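Side-chain contacts in fucose-binding lectin (Kordia periserrulae, PDB 6HTN), which binds alpha-L-fucosides in pockets between the blades of a beta-propeller, consistent with a role as a fucose-specific lectin: residues T4-G9 with H14-S19; R67-G72 with I116-Y121. All coordinates share one frame; numbering follows the deposited sequence.

Following the chain from its N terminus, contact 1 comes first: Thr4-Gly9 and His14-Ser19 are joined by a short turn and close a beta hairpin, the first two strands of a four-stranded antiparallel blade. Contact 2 closes a far longer loop, in which Arg67-Gly72 and Ile116-Tyr121, the second strands of the next two blades, meet with 43 residues between them. The two loops run in series and neither encloses nor crosses the other. Contact 1 thus works within a blade and contact 2 between blades, and they touch where Tyr18 packs against Val68. Together they tie three successive blades around the fucoside pockets, and both reach the second subunit.

Contact 1 (T4-G9 with H14-S19); sequences TSWLDG and HLRIYS. Unlike the reference sequence in segment 4-9: Leu7 (reference Val). With MFU (methyl alpha-L-fucopyranoside), chain G; MFU (methyl alpha-L-fucopyranoside), chain O.
The rings of Trp6 and His14 are nearly parallel, at 8°, but slid apart so that they barely overlap. The closer contact is a CH-pi one, with His14 CB over one face of the indole, 3.5 Å from the centroid of the six-membered ring of Trp6. Trp6 CG sits between the backbone N and the carbonyl carbon (chi1 66°), which folds the indole across the neighbouring strand. Its far rim then reaches Arg16, where Trp6 CH2 stands over the centre of the guanidinium, 3.7 Å from Arg16 CZ, with the two planes steeply inclined.

The imidazole is held from both nitrogens. His14 NE2 gives a nearly straight bond of 2.8 Å to Asp8 OD2, which lies in the ring plane but is met from above the carboxylate plane, while His14 ND1 is hydrogen-bonded to Asp33 OD1. Asp8 OD1 is taken by Ser10 OG, just after the segment. Paired backbone bonds link Thr4 with Arg16 and Trp6 with His14, setting the antiparallel register. On the other face Ser5 CB meets Leu15 CD2 at 3.6 Å, and Ser5 OG bonds to Thr105 of the second subunit.

Arg16 NE donates to O4 of one methyl fucoside at 2.9 Å and Arg16 NH2 to its O5 at 2.8 Å. Arg16 NH1 turns back to Leu15 O (2.9 Å), and Asp33 forms a salt bridge with NH2. Leu15 O, Asp33 and the indole thus set the orientation in which Arg16 offers its donors, and two carboxylates, one at each nitrogen, would probably favour the doubly protonated imidazolium of His14.

Contact 2 (R67-G72 with I116-Y121); sequences RVYAIG and IRVYAY. With MFU (methyl alpha-L-fucopyranoside), chain H; MFU (methyl alpha-L-fucopyranoside), chain I.
Beside a fucoside pocket shared by two neighbouring blades, the strand Arg67-Gly72 faces Ile116-Tyr121 through side chains alone. The strands run nearly parallel, at 14°, but their axes stay 9.3 Å apart, and no hydrogen bond crosses. Tyr69 fills much of the gap. Val118 CG2 stands over the centre of its ring, 3.6 Å from the centroid and 11° off the normal, a CH-pi contact made by the methyl that lies anti to the carbonyl carbon. Further along the tyrosine, two methyls of Ile116, one from each branch, reach the hydroxyl: CG2 comes to 3.6 Å from Tyr69 OH and CD1 to 3.7 Å. The same hydroxyl is hydrogen-bonded to Glu79, so a polar atom set among methyl groups is satisfied.

Ile116 CD1 also meets Arg67 CG at 4.1 Å, the side chains crossing at about a right angle, and approaches O4 of the methyl fucoside. Arg67, bent at chi2 (-69°), offers its guanidinium edge to this sugar: NE donates to O4 at 2.8 Å and NH2 to O5 at 2.9 Å. Glu79 binds the fucoside too, which makes it a link between the ligand and Tyr69. Arg117 repeats the two-bond grip on another fucoside.

Apolar interlocking of adjacent sheets, with the sugar held by an arginine of one blade and flanked by an isoleucine of the next, belongs to the beta-propeller of fucose-specific lectins, whose binding sites lie between blades.

Contact 1 (T4-G9 with H14-S19)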
loop_
_atom_site.group_PDB
_atom_site.type_symbol
_atom_site.label_atom_id
_atom_site.label_comp_id
_atom_site.label_asym_id
_atom_site.label_seq_id
_atom_site.Cartn_x
_atom_site.Cartn_y
_atom_site.Cartn_z
ATOM N N THR A 4 17.391 -9.885 -7.479
ATOM C CA THR A 4 18.280 -9.903 -8.660
ATOM C C THR A 4 19.171 -11.119 -8.540
ATOM O O THR A 4 19.314 -11.666 -7.415
ATOM C CB THR A 4 19.013 -8.587 -8.856
ATOM O OG1 THR A 4 19.563 -8.574 -10.208
ATOM C CG2 THR A 4 20.102 -8.352 -7.840
ATOM N N SER A 5 19.735 -11.603 -9.623
ATOM C CA SER A 5 20.568 -12.823 -9.558
ATOM C C SER A 5 21.556 -12.782 -10.726
ATOM O O SER A 5 21.296 -12.084 -11.750
ATOM C CB SER A 5 19.769 -14.064 -9.599
ATOM O OG SER A 5 19.016 -14.218 -10.787
ATOM N N TRP A 6 22.642 -13.543 -10.595
ATOM C CA TRP A 6 23.612 -13.677 -11.707
ATOM C C TRP A 6 24.308 -15.016 -11.570
ATOM O O TRP A 6 24.373 -15.581 -10.477
ATOM C CB TRP A 6 24.626 -12.535 -11.751
ATOM C CG TRP A 6 25.554 -12.483 -10.576
ATOM C CD1 TRP A 6 26.817 -13.019 -10.498
ATOM C CD2 TRP A 6 25.291 -11.927 -9.284
ATOM N NE1 TRP A 6 27.365 -12.790 -9.258
ATOM C CE2 TRP A 6 26.461 -12.094 -8.498
ATOM C CE3 TRP A 6 24.207 -11.208 -8.731
ATOM C CZ2 TRP A 6 26.563 -11.638 -7.193
ATOM C CZ3 TRP A 6 24.344 -10.699 -7.469
ATOM C CH2 TRP A 6 25.475 -10.947 -6.690
ATOM N N LEU A 7 24.812 -15.512 -12.691
ATOM C CA LEU A 7 25.631 -16.746 -12.731
ATOM C C LEU A 7 27.089 -16.365 -12.824
ATOM O O LEU A 7 27.445 -15.459 -13.599
ATOM C CB LEU A 7 25.237 -17.536 -13.963
ATOM C CG LEU A 7 23.934 -18.289 -13.868
ATOM C CD1 LEU A 7 23.508 -18.728 -15.275
ATOM C CD2 LEU A 7 23.941 -19.453 -12.905
ATOM N N ASP A 8 27.918 -16.969 -11.992
ATOM C CA ASP A 8 29.377 -16.747 -12.116
ATOM C C ASP A 8 29.920 -17.697 -13.197
ATOM O O ASP A 8 29.153 -18.498 -13.783
ATOM C CB ASP A 8 30.076 -16.860 -10.762
ATOM C CG ASP A 8 30.042 -18.236 -10.136
ATOM O OD1 ASP A 8 29.942 -19.260 -10.885
ATOM O OD2 ASP A 8 30.129 -18.283 -8.879
ATOM N N GLY A 9 31.230 -17.622 -13.412
ATOM C CA GLY A 9 31.919 -18.404 -14.459
ATOM C C GLY A 9 31.793 -19.905 -14.264
ATOM O O GLY A 9 31.897 -20.646 -15.286
ATOM N N HIS A 14 23.970 -16.731 -7.864
ATOM C CA HIS A 14 24.042 -15.765 -6.755
ATOM C C HIS A 14 22.707 -15.032 -6.706
ATOM O O HIS A 14 22.278 -14.558 -7.768
ATOM C CB HIS A 14 25.193 -14.794 -6.932
ATOM C CG HIS A 14 26.511 -15.513 -7.015
ATOM N ND1 HIS A 14 27.323 -15.652 -5.883
ATOM C CD2 HIS A 14 27.116 -16.181 -8.039
ATOM C CE1 HIS A 14 28.419 -16.362 -6.240
ATOM N NE2 HIS A 14 28.313 -16.715 -7.521
ATOM N N LEU A 15 22.086 -14.982 -5.532
ATOM C CA LEU A 15 20.785 -14.265 -5.363
ATOM C C LEU A 15 21.003 -13.119 -4.415
ATOM O O LEU A 15 21.718 -13.263 -3.384
ATOM C CB LEU A 15 19.734 -15.228 -4.794
ATOM C CG LEU A 15 19.475 -16.530 -5.537
ATOM C CD1 LEU A 15 18.477 -17.409 -4.756
ATOM C CD2 LEU A 15 18.929 -16.279 -6.932
ATOM N N ARG A 16 20.361 -11.993 -4.689
ATOM C CA ARG A 16 20.360 -10.839 -3.774
ATOM C C ARG A 16 18.904 -10.391 -3.625
ATOM O O ARG A 16 18.299 -10.006 -4.664
ATOM C CB ARG A 16 21.274 -9.707 -4.174
ATOM C CG ARG A 16 22.742 -10.105 -4.275
ATOM C CD ARG A 16 23.325 -10.329 -2.865
ATOM N NE ARG A 16 24.780 -10.645 -2.953
ATOM C CZ ARG A 16 25.306 -11.843 -3.119
ATOM N NH1 ARG A 16 24.592 -12.907 -3.311
ATOM N NH2 ARG A 16 26.617 -11.954 -3.123
ATOM N N ILE A 17 18.367 -10.435 -2.421
ATOM C CA ILE A 17 16.932 -10.153 -2.145
ATOM C C ILE A 17 16.874 -8.948 -1.223
ATOM O O ILE A 17 17.433 -9.011 -0.095
ATOM C CB ILE A 17 16.230 -11.383 -1.575
ATOM C CG1 ILE A 17 16.486 -12.664 -2.354
ATOM C CG2 ILE A 17 14.752 -11.102 -1.371
ATOM C CD1 ILE A 17 16.073 -12.590 -3.844
ATOM N N TYR A 18 16.180 -7.895 -1.606
ATOM C CA TYR A 18 16.115 -6.615 -0.897
ATOM C C TYR A 18 14.709 -6.386 -0.353
ATOM O O TYR A 18 13.720 -6.552 -1.100
ATOM C CB TYR A 18 16.529 -5.462 -1.822
ATOM C CG TYR A 18 17.937 -5.626 -2.356
ATOM C CD1 TYR A 18 19.041 -5.223 -1.598
ATOM C CD2 TYR A 18 18.165 -6.290 -3.541
ATOM C CE1 TYR A 18 20.334 -5.463 -2.054
ATOM C CE2 TYR A 18 19.436 -6.520 -4.004
ATOM C CZ TYR A 18 20.528 -6.111 -3.259
ATOM O OH TYR A 18 21.808 -6.455 -3.682
ATOM N N SER A 19 14.633 -5.976 0.896
ATOM C CA SER A 19 13.330 -5.708 1.546
ATOM C C SER A 19 13.469 -4.647 2.623
ATOM O O SER A 19 14.562 -4.360 3.085
ATOM C CB SER A 19 12.712 -6.955 2.057
ATOM O OG SER A 19 13.519 -7.548 3.115
HETATM C C1 MFU G . 28.310 -9.575 -0.822
HETATM C C2 MFU G . 27.346 -8.567 -0.194
HETATM C C3 MFU G . 27.372 -7.195 -0.782
HETATM C C4 MFU G . 27.033 -7.307 -2.260
HETATM C C5 MFU G . 28.094 -8.293 -2.778
HETATM C C6 MFU G . 27.821 -8.591 -4.286
HETATM O O1 MFU G . 29.518 -8.938 -0.594
HETATM O O2 MFU G . 27.748 -8.363 1.211
HETATM O O3 MFU G . 26.428 -6.269 -0.195
HETATM O O4 MFU G . 25.754 -7.953 -2.468
HETATM O O5 MFU G . 27.945 -9.610 -2.234
HETATM C CM MFU G . 30.608 -9.766 -1.084
HETATM C C1 MFU O . 16.907 -23.673 -3.171
HETATM C C2 MFU O . 16.216 -22.717 -2.199
HETATM C C3 MFU O . 17.154 -21.648 -1.802
HETATM C C4 MFU O . 17.740 -20.852 -2.926
HETATM C C5 MFU O . 18.491 -21.893 -3.814
HETATM C C6 MFU O . 19.054 -21.196 -5.016
HETATM O O1 MFU O . 17.939 -24.265 -2.401
HETATM O O2 MFU O . 15.829 -23.521 -1.065
HETATM O O3 MFU O . 16.485 -20.769 -0.831
HETATM O O4 MFU O . 16.694 -20.270 -3.699
HETATM O O5 MFU O . 17.556 -22.883 -4.183
HETATM C CM MFU O . 18.793 -25.133 -3.243
#

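Contact 2 (R67-G72 with I116-Y121)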
loop_
_atom_site.group_PDB
_atom_site.type_symbol
_atom_site.label_atom_id
_atom_site.label_comp_id
_atom_site.label_asym_id
_atom_site.label_seq_id
_atom_site.Cartn_x
_atom_site.Cartn_y
_atom_site.Cartn_z
ATOM N N ARG A 67 22.302 -2.225 -8.596
ATOM C CA ARG A 67 21.628 -0.961 -8.331
ATOM C C ARG A 67 20.269 -1.274 -7.705
ATOM O O ARG A 67 19.538 -2.121 -8.220
ATOM C CB ARG A 67 21.460 -0.158 -9.627
ATOM C CG ARG A 67 22.763 0.256 -10.298
ATOM C CD ARG A 67 23.493 1.290 -9.496
ATOM N NE ARG A 67 24.739 1.755 -10.152
ATOM C CZ ARG A 67 25.904 1.144 -10.047
ATOM N NH1 ARG A 67 26.064 0.022 -9.358
ATOM N NH2 ARG A 67 26.941 1.687 -10.678
ATOM N N VAL A 68 19.985 -0.598 -6.605
ATOM C CA VAL A 68 18.751 -0.797 -5.810
ATOM C C VAL A 68 18.069 0.558 -5.711
ATOM O O VAL A 68 18.726 1.572 -5.458
ATOM C CB VAL A 68 19.134 -1.342 -4.401
ATOM C CG1 VAL A 68 17.980 -1.477 -3.500
ATOM C CG2 VAL A 68 19.839 -2.652 -4.509
ATOM N N TYR A 69 16.757 0.579 -5.908
ATOM C CA TYR A 69 15.928 1.797 -5.967
ATOM C C TYR A 69 14.755 1.691 -4.996
ATOM O O TYR A 69 14.007 0.708 -5.037
ATOM C CB TYR A 69 15.424 2.018 -7.411
ATOM C CG TYR A 69 16.530 2.146 -8.432
ATOM C CD1 TYR A 69 17.151 3.368 -8.638
ATOM C CD2 TYR A 69 17.022 1.024 -9.078
ATOM C CE1 TYR A 69 18.217 3.472 -9.526
ATOM C CE2 TYR A 69 18.094 1.108 -9.943
ATOM C CZ TYR A 69 18.705 2.332 -10.152
ATOM O OH TYR A 69 19.813 2.411 -10.964
ATOM N N ALA A 70 14.613 2.681 -4.136
ATOM C CA ALA A 70 13.543 2.726 -3.141
ATOM C C ALA A 70 13.083 4.147 -2.978
ATOM O O ALA A 70 13.674 5.052 -3.541
ATOM C CB ALA A 70 14.022 2.163 -1.809
ATOM N N ILE A 71 12.023 4.346 -2.222
ATOM C CA ILE A 71 11.582 5.701 -1.823
ATOM C C ILE A 71 12.234 6.041 -0.482
ATOM O O ILE A 71 12.099 5.278 0.480
ATOM C CB ILE A 71 10.059 5.803 -1.771
ATOM C CG1 ILE A 71 9.397 5.293 -3.056
ATOM C CG2 ILE A 71 9.682 7.250 -1.459
ATOM C CD1 ILE A 71 10.001 5.860 -4.318
ATOM N N GLY A 72 12.960 7.156 -0.450
ATOM C CA GLY A 72 13.599 7.566 0.810
ATOM C C GLY A 72 12.619 8.267 1.741
ATOM O O GLY A 72 11.473 8.487 1.393
ATOM N N ILE A 116 20.210 1.831 -17.834
ATOM C CA ILE A 116 19.238 1.504 -16.767
ATOM C C ILE A 116 17.947 2.245 -17.008
ATOM O O ILE A 116 17.973 3.394 -17.454
ATOM C CB ILE A 116 19.842 1.868 -15.391
ATOM C CG1 ILE A 116 21.257 1.325 -15.192
ATOM C CG2 ILE A 116 18.889 1.421 -14.265
ATOM C CD1 ILE A 116 21.936 1.906 -13.994
ATOM N N ARG A 117 16.850 1.574 -16.729
ATOM C CA ARG A 117 15.519 2.210 -16.761
ATOM C C ARG A 117 14.832 1.932 -15.425
ATOM O O ARG A 117 14.771 0.760 -14.995
ATOM C CB ARG A 117 14.713 1.652 -17.946
ATOM C CG ARG A 117 15.357 1.888 -19.315
ATOM C CD ARG A 117 15.368 3.361 -19.659
ATOM N NE ARG A 117 15.891 3.609 -21.013
ATOM C CZ ARG A 117 17.180 3.867 -21.283
ATOM N NH1 ARG A 117 18.110 3.839 -20.326
ATOM N NH2 ARG A 117 17.547 4.112 -22.541
ATOM N N VAL A 118 14.332 2.990 -14.815
ATOM C CA VAL A 118 13.672 2.935 -13.489
ATOM C C VAL A 118 12.259 3.485 -13.667
ATOM O O VAL A 118 12.101 4.527 -14.326
ATOM C CB VAL A 118 14.440 3.779 -12.477
ATOM C CG1 VAL A 118 13.714 3.788 -11.137
ATOM C CG2 VAL A 118 15.857 3.245 -12.309
ATOM N N TYR A 119 11.255 2.823 -13.095
ATOM C CA TYR A 119 9.843 3.217 -13.292
ATOM C C TYR A 119 9.204 3.405 -11.918
ATOM O O TYR A 119 9.348 2.539 -11.053
ATOM C CB TYR A 119 9.090 2.133 -14.059
ATOM C CG TYR A 119 9.701 1.861 -15.407
ATOM C CD1 TYR A 119 10.785 1.010 -15.527
ATOM C CD2 TYR A 119 9.222 2.484 -16.578
ATOM C CE1 TYR A 119 11.406 0.789 -16.744
ATOM C CE2 TYR A 119 9.823 2.252 -17.783
ATOM C CZ TYR A 119 10.909 1.420 -17.863
ATOM O OH TYR A 119 11.593 1.215 -19.040
ATOM N N ALA A 120 8.503 4.520 -11.759
ATOM C CA ALA A 120 7.740 4.752 -10.522
ATOM C C ALA A 120 6.692 5.805 -10.776
ATOM O O ALA A 120 6.910 6.772 -11.538
ATOM C CB ALA A 120 8.658 5.219 -9.405
ATOM N N TYR A 121 5.577 5.722 -10.040
ATOM C CA TYR A 121 4.642 6.849 -10.014
ATOM C C TYR A 121 5.304 8.061 -9.367
ATOM O O TYR A 121 6.057 7.897 -8.407
ATOM C CB TYR A 121 3.380 6.464 -9.262
ATOM C CG TYR A 121 2.374 5.674 -10.069
ATOM C CD1 TYR A 121 1.426 6.334 -10.837
ATOM C CD2 TYR A 121 2.363 4.300 -10.059
ATOM C CE1 TYR A 121 0.448 5.643 -11.519
ATOM C CE2 TYR A 121 1.367 3.590 -10.718
ATOM C CZ TYR A 121 0.423 4.272 -11.470
ATOM O OH TYR A 121 -0.534 3.569 -12.159
HETATM C C1 MFU H . 26.801 5.526 -11.075
HETATM C C2 MFU H . 25.509 6.113 -10.510
HETATM C C3 MFU H . 24.548 6.349 -11.672
HETATM C C4 MFU H . 24.284 5.049 -12.365
HETATM C C5 MFU H . 25.638 4.513 -12.906
HETATM C C6 MFU H . 25.455 3.191 -13.610
HETATM O O1 MFU H . 27.380 6.576 -11.869
HETATM O O2 MFU H . 25.850 7.337 -9.851
HETATM O O3 MFU H . 23.363 6.971 -11.165
HETATM O O4 MFU H . 23.762 4.045 -11.504
HETATM O O5 MFU H . 26.527 4.304 -11.735
HETATM C CM MFU H . 28.565 6.033 -12.481
HETATM C C1 MFU I . 14.898 5.815 -24.420
HETATM C C2 MFU I . 13.577 6.062 -23.708
HETATM C C3 MFU I . 12.560 5.008 -24.088
HETATM C C4 MFU I . 13.039 3.637 -23.925
HETATM C C5 MFU I . 14.344 3.508 -24.703
HETATM C C6 MFU I . 14.969 2.174 -24.627
HETATM O O1 MFU I . 14.493 6.086 -25.759
HETATM O O2 MFU I . 13.134 7.400 -23.911
HETATM O O3 MFU I . 11.337 5.282 -23.344
HETATM O O4 MFU I . 13.435 3.385 -22.518
HETATM O O5 MFU I . 15.289 4.516 -24.339
HETATM C CM MFU I . 15.590 6.090 -26.646
#